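Local coordinates for protein titin (Homo sapiens, PDB 2A38) that spans the muscle half-sarcomere as a giant elastic filament, its N-terminal pair of immunoglobulin domains probably anchoring it in the Z-disc, at residues I29-D42 with A73-G85. Numbering follows the deposited sequence.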
ATOM      1  N   ILE A  29     -30.342  -4.331   9.993  1.00 19.96           N
ATOM      2  CA  ILE A  29     -31.619  -4.048   9.391  1.00 21.58           C
ATOM      3  C   ILE A  29     -32.687  -4.957   9.957  1.00 22.02           C
ATOM      4  O   ILE A  29     -32.477  -6.163  10.112  1.00 21.36           O
ATOM      5  CB  ILE A  29     -31.541  -4.247   7.873  1.00 22.04           C
ATOM      6  CG1 ILE A  29     -30.474  -3.312   7.301  1.00 21.52           C
ATOM      7  CG2 ILE A  29     -32.910  -4.006   7.243  1.00 21.99           C
ATOM      8  CD1 ILE A  29     -30.184  -3.530   5.846  1.00 23.20           C
ATOM      9  N   SER A  30     -33.831  -4.363  10.265  1.00 21.05           N
ATOM     10  CA  SER A  30     -34.954  -5.107  10.793  1.00 23.12           C
ATOM     11  C   SER A  30     -36.068  -5.037   9.743  1.00 21.58           C
ATOM     12  O   SER A  30     -36.003  -4.236   8.820  1.00 21.88           O
ATOM     13  CB  SER A  30     -35.399  -4.478  12.114  1.00 26.46           C
ATOM     14  OG  SER A  30     -36.280  -5.333  12.820  1.00 34.47           O
ATOM     15  N   GLY A  31     -37.083  -5.879   9.875  1.00 22.26           N
ATOM     16  CA  GLY A  31     -38.177  -5.871   8.919  1.00 20.84           C
ATOM     17  C   GLY A  31     -38.807  -7.244   8.772  1.00 22.02           C
ATOM     18  O   GLY A  31     -38.163  -8.266   9.010  1.00 22.37           O
ATOM     19  N   PHE A  32     -40.078  -7.283   8.393  1.00 21.91           N
ATOM     20  CA  PHE A  32     -40.739  -8.561   8.213  1.00 21.87           C
ATOM     21  C   PHE A  32     -41.793  -8.495   7.115  1.00 21.83           C
ATOM     22  O   PHE A  32     -42.698  -7.666   7.170  1.00 20.81           O
ATOM     23  CB  PHE A  32     -41.388  -9.026   9.514  1.00 21.34           C
ATOM     24  CG  PHE A  32     -41.901 -10.427   9.442  1.00 24.60           C
ATOM     25  CD1 PHE A  32     -41.014 -11.498   9.407  1.00 24.51           C
ATOM     26  CD2 PHE A  32     -43.266 -10.681   9.316  1.00 26.54           C
ATOM     27  CE1 PHE A  32     -41.472 -12.803   9.242  1.00 26.42           C
ATOM     28  CE2 PHE A  32     -43.736 -11.980   9.151  1.00 27.18           C
ATOM     29  CZ  PHE A  32     -42.836 -13.045   9.112  1.00 26.24           C
ATOM     30  N   PRO A  33     -41.685  -9.367   6.094  1.00 22.52           N
ATOM     31  CA  PRO A  33     -40.646 -10.393   5.920  1.00 22.03           C
ATOM     32  C   PRO A  33     -39.251  -9.767   5.819  1.00 22.26           C
ATOM     33  O   PRO A  33     -39.129  -8.563   5.593  1.00 22.70           O
ATOM     34  CB  PRO A  33     -41.064 -11.080   4.622  1.00 20.95           C
ATOM     35  CG  PRO A  33     -42.548 -10.907   4.613  1.00 20.62           C
ATOM     36  CD  PRO A  33     -42.697  -9.477   5.028  1.00 21.53           C
ATOM     37  N   VAL A  34     -38.203 -10.573   5.983  1.00 21.67           N
ATOM     38  CA  VAL A  34     -36.839 -10.045   5.898  1.00 22.38           C
ATOM     39  C   VAL A  34     -36.642  -9.317   4.575  1.00 22.62           C
ATOM     40  O   VAL A  34     -36.857  -9.878   3.506  1.00 22.68           O
ATOM     41  CB  VAL A  34     -35.792 -11.146   6.003  1.00 22.66           C
ATOM     42  CG1 VAL A  34     -34.399 -10.533   5.897  1.00 25.26           C
ATOM     43  CG2 VAL A  34     -35.957 -11.889   7.326  1.00 24.59           C
ATOM     44  N   PRO A  35     -36.201  -8.057   4.633  1.00 22.90           N
ATOM     45  CA  PRO A  35     -36.004  -7.292   3.402  1.00 22.60           C
ATOM     46  C   PRO A  35     -34.887  -7.736   2.476  1.00 23.30           C
ATOM     47  O   PRO A  35     -33.957  -8.422   2.891  1.00 23.00           O
ATOM     48  CB  PRO A  35     -35.788  -5.873   3.922  1.00 23.01           C
ATOM     49  CG  PRO A  35     -35.061  -6.108   5.212  1.00 23.45           C
ATOM     50  CD  PRO A  35     -35.840  -7.257   5.819  1.00 22.22           C
ATOM     51  N   GLU A  36     -35.013  -7.350   1.208  1.00 24.56           N
ATOM     52  CA  GLU A  36     -33.995  -7.622   0.210  1.00 27.58           C
ATOM     53  C   GLU A  36     -33.036  -6.445   0.356  1.00 27.63           C
ATOM     54  O   GLU A  36     -33.469  -5.285   0.404  1.00 26.94           O
ATOM     55  CB  GLU A  36     -34.576  -7.613  -1.198  1.00 31.76           C
ATOM     56  CG  GLU A  36     -35.497  -8.758  -1.508  1.00 40.84           C
ATOM     57  CD  GLU A  36     -35.773  -8.865  -2.996  1.00 46.93           C
ATOM     58  OE1 GLU A  36     -34.829  -9.195  -3.751  1.00 50.48           O
ATOM     59  OE2 GLU A  36     -36.928  -8.611  -3.412  1.00 51.27           O
ATOM     60  N   VAL A  37     -31.742  -6.743   0.413  1.00 25.87           N
ATOM     61  CA  VAL A  37     -30.724  -5.717   0.598  1.00 24.84           C
ATOM     62  C   VAL A  37     -29.835  -5.497  -0.621  1.00 24.86           C
ATOM     63  O   VAL A  37     -29.488  -6.432  -1.337  1.00 25.87           O
ATOM     64  CB  VAL A  37     -29.862  -6.061   1.830  1.00 22.77           C
ATOM     65  CG1 VAL A  37     -28.635  -5.199   1.872  1.00 25.45           C
ATOM     66  CG2 VAL A  37     -30.681  -5.856   3.088  1.00 21.91           C
ATOM     67  N   SER A  38     -29.453  -4.248  -0.841  1.00 24.33           N
ATOM     68  CA  SER A  38     -28.630  -3.899  -1.980  1.00 24.18           C
ATOM     69  C   SER A  38     -27.743  -2.697  -1.665  1.00 23.63           C
ATOM     70  O   SER A  38     -28.188  -1.742  -1.041  1.00 23.79           O
ATOM     71  CB  SER A  38     -29.550  -3.595  -3.162  1.00 25.96           C
ATOM     72  OG  SER A  38     -28.870  -2.881  -4.173  1.00 32.36           O
ATOM     73  N   TRP A  39     -26.486  -2.746  -2.094  1.00 24.51           N
ATOM     74  CA  TRP A  39     -25.545  -1.648  -1.854  1.00 22.98           C
ATOM     75  C   TRP A  39     -25.366  -0.783  -3.096  1.00 24.48           C
ATOM     76  O   TRP A  39     -25.532  -1.259  -4.211  1.00 25.87           O
ATOM     77  CB  TRP A  39     -24.189  -2.200  -1.436  1.00 19.63           C
ATOM     78  CG  TRP A  39     -24.179  -2.893  -0.102  1.00 16.84           C
ATOM     79  CD1 TRP A  39     -24.522  -4.195   0.160  1.00 16.59           C
ATOM     80  CD2 TRP A  39     -23.786  -2.322   1.151  1.00 15.27           C
ATOM     81  NE1 TRP A  39     -24.360  -4.467   1.502  1.00 15.05           N
ATOM     82  CE2 TRP A  39     -23.911  -3.335   2.134  1.00 15.33           C
ATOM     83  CE3 TRP A  39     -23.337  -1.050   1.542  1.00 14.30           C
ATOM     84  CZ2 TRP A  39     -23.603  -3.116   3.483  1.00 12.77           C
ATOM     85  CZ3 TRP A  39     -23.032  -0.834   2.882  1.00 12.17           C
ATOM     86  CH2 TRP A  39     -23.167  -1.862   3.835  1.00 13.65           C
ATOM     87  N   PHE A  40     -25.038   0.490  -2.905  1.00 27.05           N
ATOM     88  CA  PHE A  40     -24.832   1.402  -4.035  1.00 30.53           C
ATOM     89  C   PHE A  40     -23.684   2.352  -3.761  1.00 33.62           C
ATOM     90  O   PHE A  40     -23.306   2.581  -2.612  1.00 32.96           O
ATOM     91  CB  PHE A  40     -26.063   2.274  -4.306  1.00 29.48           C
ATOM     92  CG  PHE A  40     -27.289   1.508  -4.691  1.00 30.61           C
ATOM     93  CD1 PHE A  40     -27.940   0.700  -3.768  1.00 30.94           C
ATOM     94  CD2 PHE A  40     -27.801   1.608  -5.979  1.00 31.39           C
ATOM     95  CE1 PHE A  40     -29.089  -0.004  -4.121  1.00 32.46           C
ATOM     96  CE2 PHE A  40     -28.949   0.909  -6.347  1.00 32.55           C
ATOM     97  CZ  PHE A  40     -29.595   0.100  -5.413  1.00 33.53           C
ATOM     98  N   ARG A  41     -23.128   2.909  -4.828  1.00 38.76           N
ATOM     99  CA  ARG A  41     -22.067   3.886  -4.683  1.00 44.06           C
ATOM    100  C   ARG A  41     -22.308   4.994  -5.683  1.00 46.95           C
ATOM    101  O   ARG A  41     -22.231   4.775  -6.890  1.00 47.27           O
ATOM    102  CB  ARG A  41     -20.693   3.290  -4.925  1.00 45.51           C
ATOM    103  CG  ARG A  41     -19.649   4.346  -4.723  1.00 49.64           C
ATOM    104  CD  ARG A  41     -18.259   3.877  -5.000  1.00 53.31           C
ATOM    105  NE  ARG A  41     -17.367   5.026  -5.030  1.00 56.90           N
ATOM    106  CZ  ARG A  41     -16.056   4.947  -5.204  1.00 59.26           C
ATOM    107  NH1 ARG A  41     -15.480   3.761  -5.363  1.00 61.08           N
ATOM    108  NH2 ARG A  41     -15.325   6.051  -5.230  1.00 60.75           N
ATOM    109  N   ASP A  42     -22.614   6.182  -5.170  1.00 51.18           N
ATOM    110  CA  ASP A  42     -22.889   7.337  -6.009  1.00 55.10           C
ATOM    111  C   ASP A  42     -24.035   7.040  -6.981  1.00 56.76           C
ATOM    112  O   ASP A  42     -23.964   7.364  -8.169  1.00 57.58           O
ATOM    113  CB  ASP A  42     -21.627   7.736  -6.776  1.00 57.77           C
ATOM    114  CG  ASP A  42     -20.443   7.996  -5.853  1.00 60.58           C
ATOM    115  OD1 ASP A  42     -20.553   8.877  -4.971  1.00 61.62           O
ATOM    116  OD2 ASP A  42     -19.402   7.318  -6.008  1.00 62.37           O
ATOM    117  N   ALA A  73      -9.487   5.532  -4.873  1.00 45.10           N
ATOM    118  CA  ALA A  73     -10.559   5.554  -5.859  1.00 43.64           C
ATOM    119  C   ALA A  73     -11.865   4.966  -5.317  1.00 42.59           C
ATOM    120  O   ALA A  73     -12.872   4.929  -6.020  1.00 42.85           O
ATOM    121  CB  ALA A  73     -10.118   4.791  -7.106  1.00 42.72           C
ATOM    122  N   ASN A  74     -11.843   4.513  -4.065  1.00 41.34           N
ATOM    123  CA  ASN A  74     -13.019   3.912  -3.435  1.00 39.34           C
ATOM    124  C   ASN A  74     -13.798   4.853  -2.517  1.00 38.29           C
ATOM    125  O   ASN A  74     -14.946   4.583  -2.180  1.00 38.38           O
ATOM    126  CB  ASN A  74     -12.611   2.668  -2.642  1.00 37.46           C
ATOM    127  CG  ASN A  74     -12.213   1.517  -3.532  1.00 36.42           C
ATOM    128  OD1 ASN A  74     -11.556   0.578  -3.090  1.00 37.83           O
ATOM    129  ND2 ASN A  74     -12.617   1.574  -4.793  1.00 34.71           N
ATOM    130  N   SER A  75     -13.185   5.954  -2.105  1.00 37.55           N
ATOM    131  CA  SER A  75     -13.884   6.875  -1.225  1.00 36.99           C
ATOM    132  C   SER A  75     -15.160   7.381  -1.908  1.00 36.00           C
ATOM    133  O   SER A  75     -15.380   7.139  -3.093  1.00 34.23           O
ATOM    134  CB  SER A  75     -12.965   8.039  -0.837  1.00 36.81           C
ATOM    135  OG  SER A  75     -12.516   8.740  -1.976  1.00 38.71           O
ATOM    136  N   GLY A  76     -16.007   8.069  -1.154  1.00 35.64           N
ATOM    137  CA  GLY A  76     -17.242   8.576  -1.721  1.00 34.74           C
ATOM    138  C   GLY A  76     -18.421   8.146  -0.882  1.00 35.04           C
ATOM    139  O   GLY A  76     -18.239   7.693   0.252  1.00 34.34           O
ATOM    140  N   ARG A  77     -19.626   8.285  -1.431  1.00 34.80           N
ATOM    141  CA  ARG A  77     -20.835   7.904  -0.713  1.00 34.01           C
ATOM    142  C   ARG A  77     -21.274   6.489  -0.997  1.00 31.15           C
ATOM    143  O   ARG A  77     -21.420   6.089  -2.148  1.00 31.73           O
ATOM    144  CB  ARG A  77     -21.993   8.822  -1.063  1.00 37.48           C
ATOM    145  CG  ARG A  77     -21.891  10.192  -0.478  1.00 45.83           C
ATOM    146  CD  ARG A  77     -23.229  10.889  -0.581  1.00 52.04           C
ATOM    147  NE  ARG A  77     -23.185  12.227  -0.005  1.00 58.55           N
ATOM    148  CZ  ARG A  77     -24.262  12.974   0.220  1.00 62.46           C
ATOM    149  NH1 ARG A  77     -25.471  12.506  -0.083  1.00 64.18           N
ATOM    150  NH2 ARG A  77     -24.130  14.190   0.742  1.00 64.52           N
ATOM    151  N   TYR A  78     -21.482   5.734   0.071  1.00 27.80           N
ATOM    152  CA  TYR A  78     -21.951   4.365  -0.038  1.00 25.43           C
ATOM    153  C   TYR A  78     -23.292   4.324   0.671  1.00 23.67           C
ATOM    154  O   TYR A  78     -23.444   4.894   1.751  1.00 22.79           O
ATOM    155  CB  TYR A  78     -20.996   3.401   0.657  1.00 26.00           C
ATOM    156  CG  TYR A  78     -19.722   3.160  -0.105  1.00 28.45           C
ATOM    157  CD1 TYR A  78     -18.757   4.168  -0.241  1.00 28.82           C
ATOM    158  CD2 TYR A  78     -19.482   1.923  -0.706  1.00 29.00           C
ATOM    159  CE1 TYR A  78     -17.587   3.944  -0.960  1.00 29.33           C
ATOM    160  CE2 TYR A  78     -18.324   1.688  -1.422  1.00 29.94           C
ATOM    161  CZ  TYR A  78     -17.383   2.697  -1.547  1.00 29.87           C
ATOM    162  OH  TYR A  78     -16.250   2.441  -2.266  1.00 32.15           O
ATOM    163  N   SER A  79     -24.268   3.664   0.065  1.00 20.08           N
ATOM    164  CA  SER A  79     -25.572   3.568   0.682  1.00 19.28           C
ATOM    165  C   SER A  79     -26.096   2.155   0.618  1.00 16.77           C
ATOM    166  O   SER A  79     -25.714   1.370  -0.233  1.00 17.66           O
ATOM    167  CB  SER A  79     -26.555   4.526   0.016  1.00 21.41           C
ATOM    168  OG  SER A  79     -26.744   4.181  -1.338  1.00 28.39           O
ATOM    169  N   LEU A  80     -26.985   1.847   1.544  1.00 16.78           N
ATOM    170  CA  LEU A  80     -27.595   0.535   1.654  1.00 15.51           C
ATOM    171  C   LEU A  80     -29.115   0.687   1.572  1.00 15.43           C
ATOM    172  O   LEU A  80     -29.692   1.462   2.328  1.00 17.62           O
ATOM    173  CB  LEU A  80     -27.194  -0.062   3.002  1.00 14.74           C
ATOM    174  CG  LEU A  80     -27.726  -1.420   3.447  1.00 15.68           C
ATOM    175  CD1 LEU A  80     -27.291  -2.479   2.467  1.00 15.75           C
ATOM    176  CD2 LEU A  80     -27.182  -1.732   4.837  1.00 15.30           C
ATOM    177  N   LYS A  81     -29.749  -0.006   0.630  1.00 16.78           N
ATOM    178  CA  LYS A  81     -31.207   0.030   0.488  1.00 18.69           C
ATOM    179  C   LYS A  81     -31.799  -1.293   0.959  1.00 17.96           C
ATOM    180  O   LYS A  81     -31.299  -2.353   0.610  1.00 16.96           O
ATOM    181  CB  LYS A  81     -31.644   0.210  -0.964  1.00 20.63           C
ATOM    182  CG  LYS A  81     -31.481   1.604  -1.523  1.00 28.79           C
ATOM    183  CD  LYS A  81     -32.207   1.721  -2.874  1.00 32.24           C
ATOM    184  CE  LYS A  81     -31.912   3.066  -3.544  1.00 36.27           C
ATOM    185  NZ  LYS A  81     -32.670   3.257  -4.821  1.00 39.42           N
ATOM    186  N   ALA A  82     -32.875  -1.221   1.735  1.00 17.76           N
ATOM    187  CA  ALA A  82     -33.567  -2.408   2.241  1.00 17.87           C
ATOM    188  C   ALA A  82     -35.023  -2.337   1.770  1.00 16.40           C
ATOM    189  O   ALA A  82     -35.660  -1.291   1.890  1.00 15.79           O
ATOM    190  CB  ALA A  82     -33.503  -2.440   3.766  1.00 17.84           C
ATOM    191  N   THR A  83     -35.552  -3.441   1.252  1.00 15.49           N
ATOM    192  CA  THR A  83     -36.920  -3.426   0.752  1.00 17.19           C
ATOM    193  C   THR A  83     -37.757  -4.669   1.012  1.00 17.14           C
ATOM    194  O   THR A  83     -37.258  -5.784   0.946  1.00 16.67           O
ATOM    195  CB  THR A  83     -36.930  -3.217  -0.773  1.00 19.45           C
ATOM    196  OG1 THR A  83     -36.115  -2.092  -1.106  1.00 25.48           O
ATOM    197  CG2 THR A  83     -38.342  -2.964  -1.273  1.00 20.36           C
ATOM    198  N   ASN A  84     -39.038  -4.459   1.315  1.00 18.21           N
ATOM    199  CA  ASN A  84     -39.983  -5.561   1.488  1.00 17.62           C
ATOM    200  C   ASN A  84     -41.358  -5.023   1.094  1.00 19.50           C
ATOM    201  O   ASN A  84     -41.470  -3.882   0.634  1.00 18.87           O
ATOM    202  CB  ASN A  84     -39.971  -6.163   2.914  1.00 16.57           C
ATOM    203  CG  ASN A  84     -40.558  -5.246   3.974  1.00 14.06           C
ATOM    204  OD1 ASN A  84     -41.231  -4.269   3.674  1.00 15.80           O
ATOM    205  ND2 ASN A  84     -40.308  -5.578   5.235  1.00 15.09           N
ATOM    206  N   GLY A  85     -42.397  -5.834   1.258  1.00 21.44           N
ATOM    207  CA  GLY A  85     -43.731  -5.404   0.873  1.00 20.99           C
ATOM    208  C   GLY A  85     -44.258  -4.158   1.550  1.00 22.39           C
ATOM    209  O   GLY A  85     -45.049  -3.419   0.955  1.00 23.18           O
TER
HETATM  210  O   HOH W   1     -33.100  -3.460  -1.731  1.00 27.97           O
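R41 runs out over the ring of Y78 and ends among the backbone carbonyls of residues 73-75, just ahead of strand 76-84. Its CB lies loosely beside the backbone O of R77. With CG anti to the backbone N (chi1 -179°) and the chain extended onward, CG sits over the centre of the Y78 ring, a CH-pi contact 4.3 Å from the centroid. CD then passes the phenol end, 3.7 Å from Y78 OH. NE turns to its neighbour D42, forming a salt bridge with OD2, which lies tilted out of the guanidinium plane. CZ lies over N74 O, and NH1 donates to A73 O at 2.9 Å, almost in the guanidinium plane and on a carbonyl lone pair. NH2 is modelled too close to S75 O, so its exact place is doubtful. Y78 OH donates to N74 O, a bond back along its own chain: this is the tyrosine corner of immunoglobulin domains, here at the start of strand F (76-84). Strand C (36-41) pairs antiparallel with it through reciprocal backbone bonds at E36-T83, S38-K81 and F40-S79. Facing into the sandwich, L80 lays CD1 over the five-membered ring of the core tryptophan W39, 3.6 Å from its centroid, while its CD2 meets I29 CD1 tip to tip from the opposing sheet. A82 CB packs farther along against I29 CG2 at 3.9 Å. On the outer side, K81 NZ makes an off-centre cation-pi contact with F40. At the far end, past the cis peptide before P33, N84 ND2 donates to P33 O at 3.2 Å, lying in the carbonyl plane; the same nitrogen also bonds Q4 O, and OD1 takes the backbone N of S86, fixing the amide's rotation.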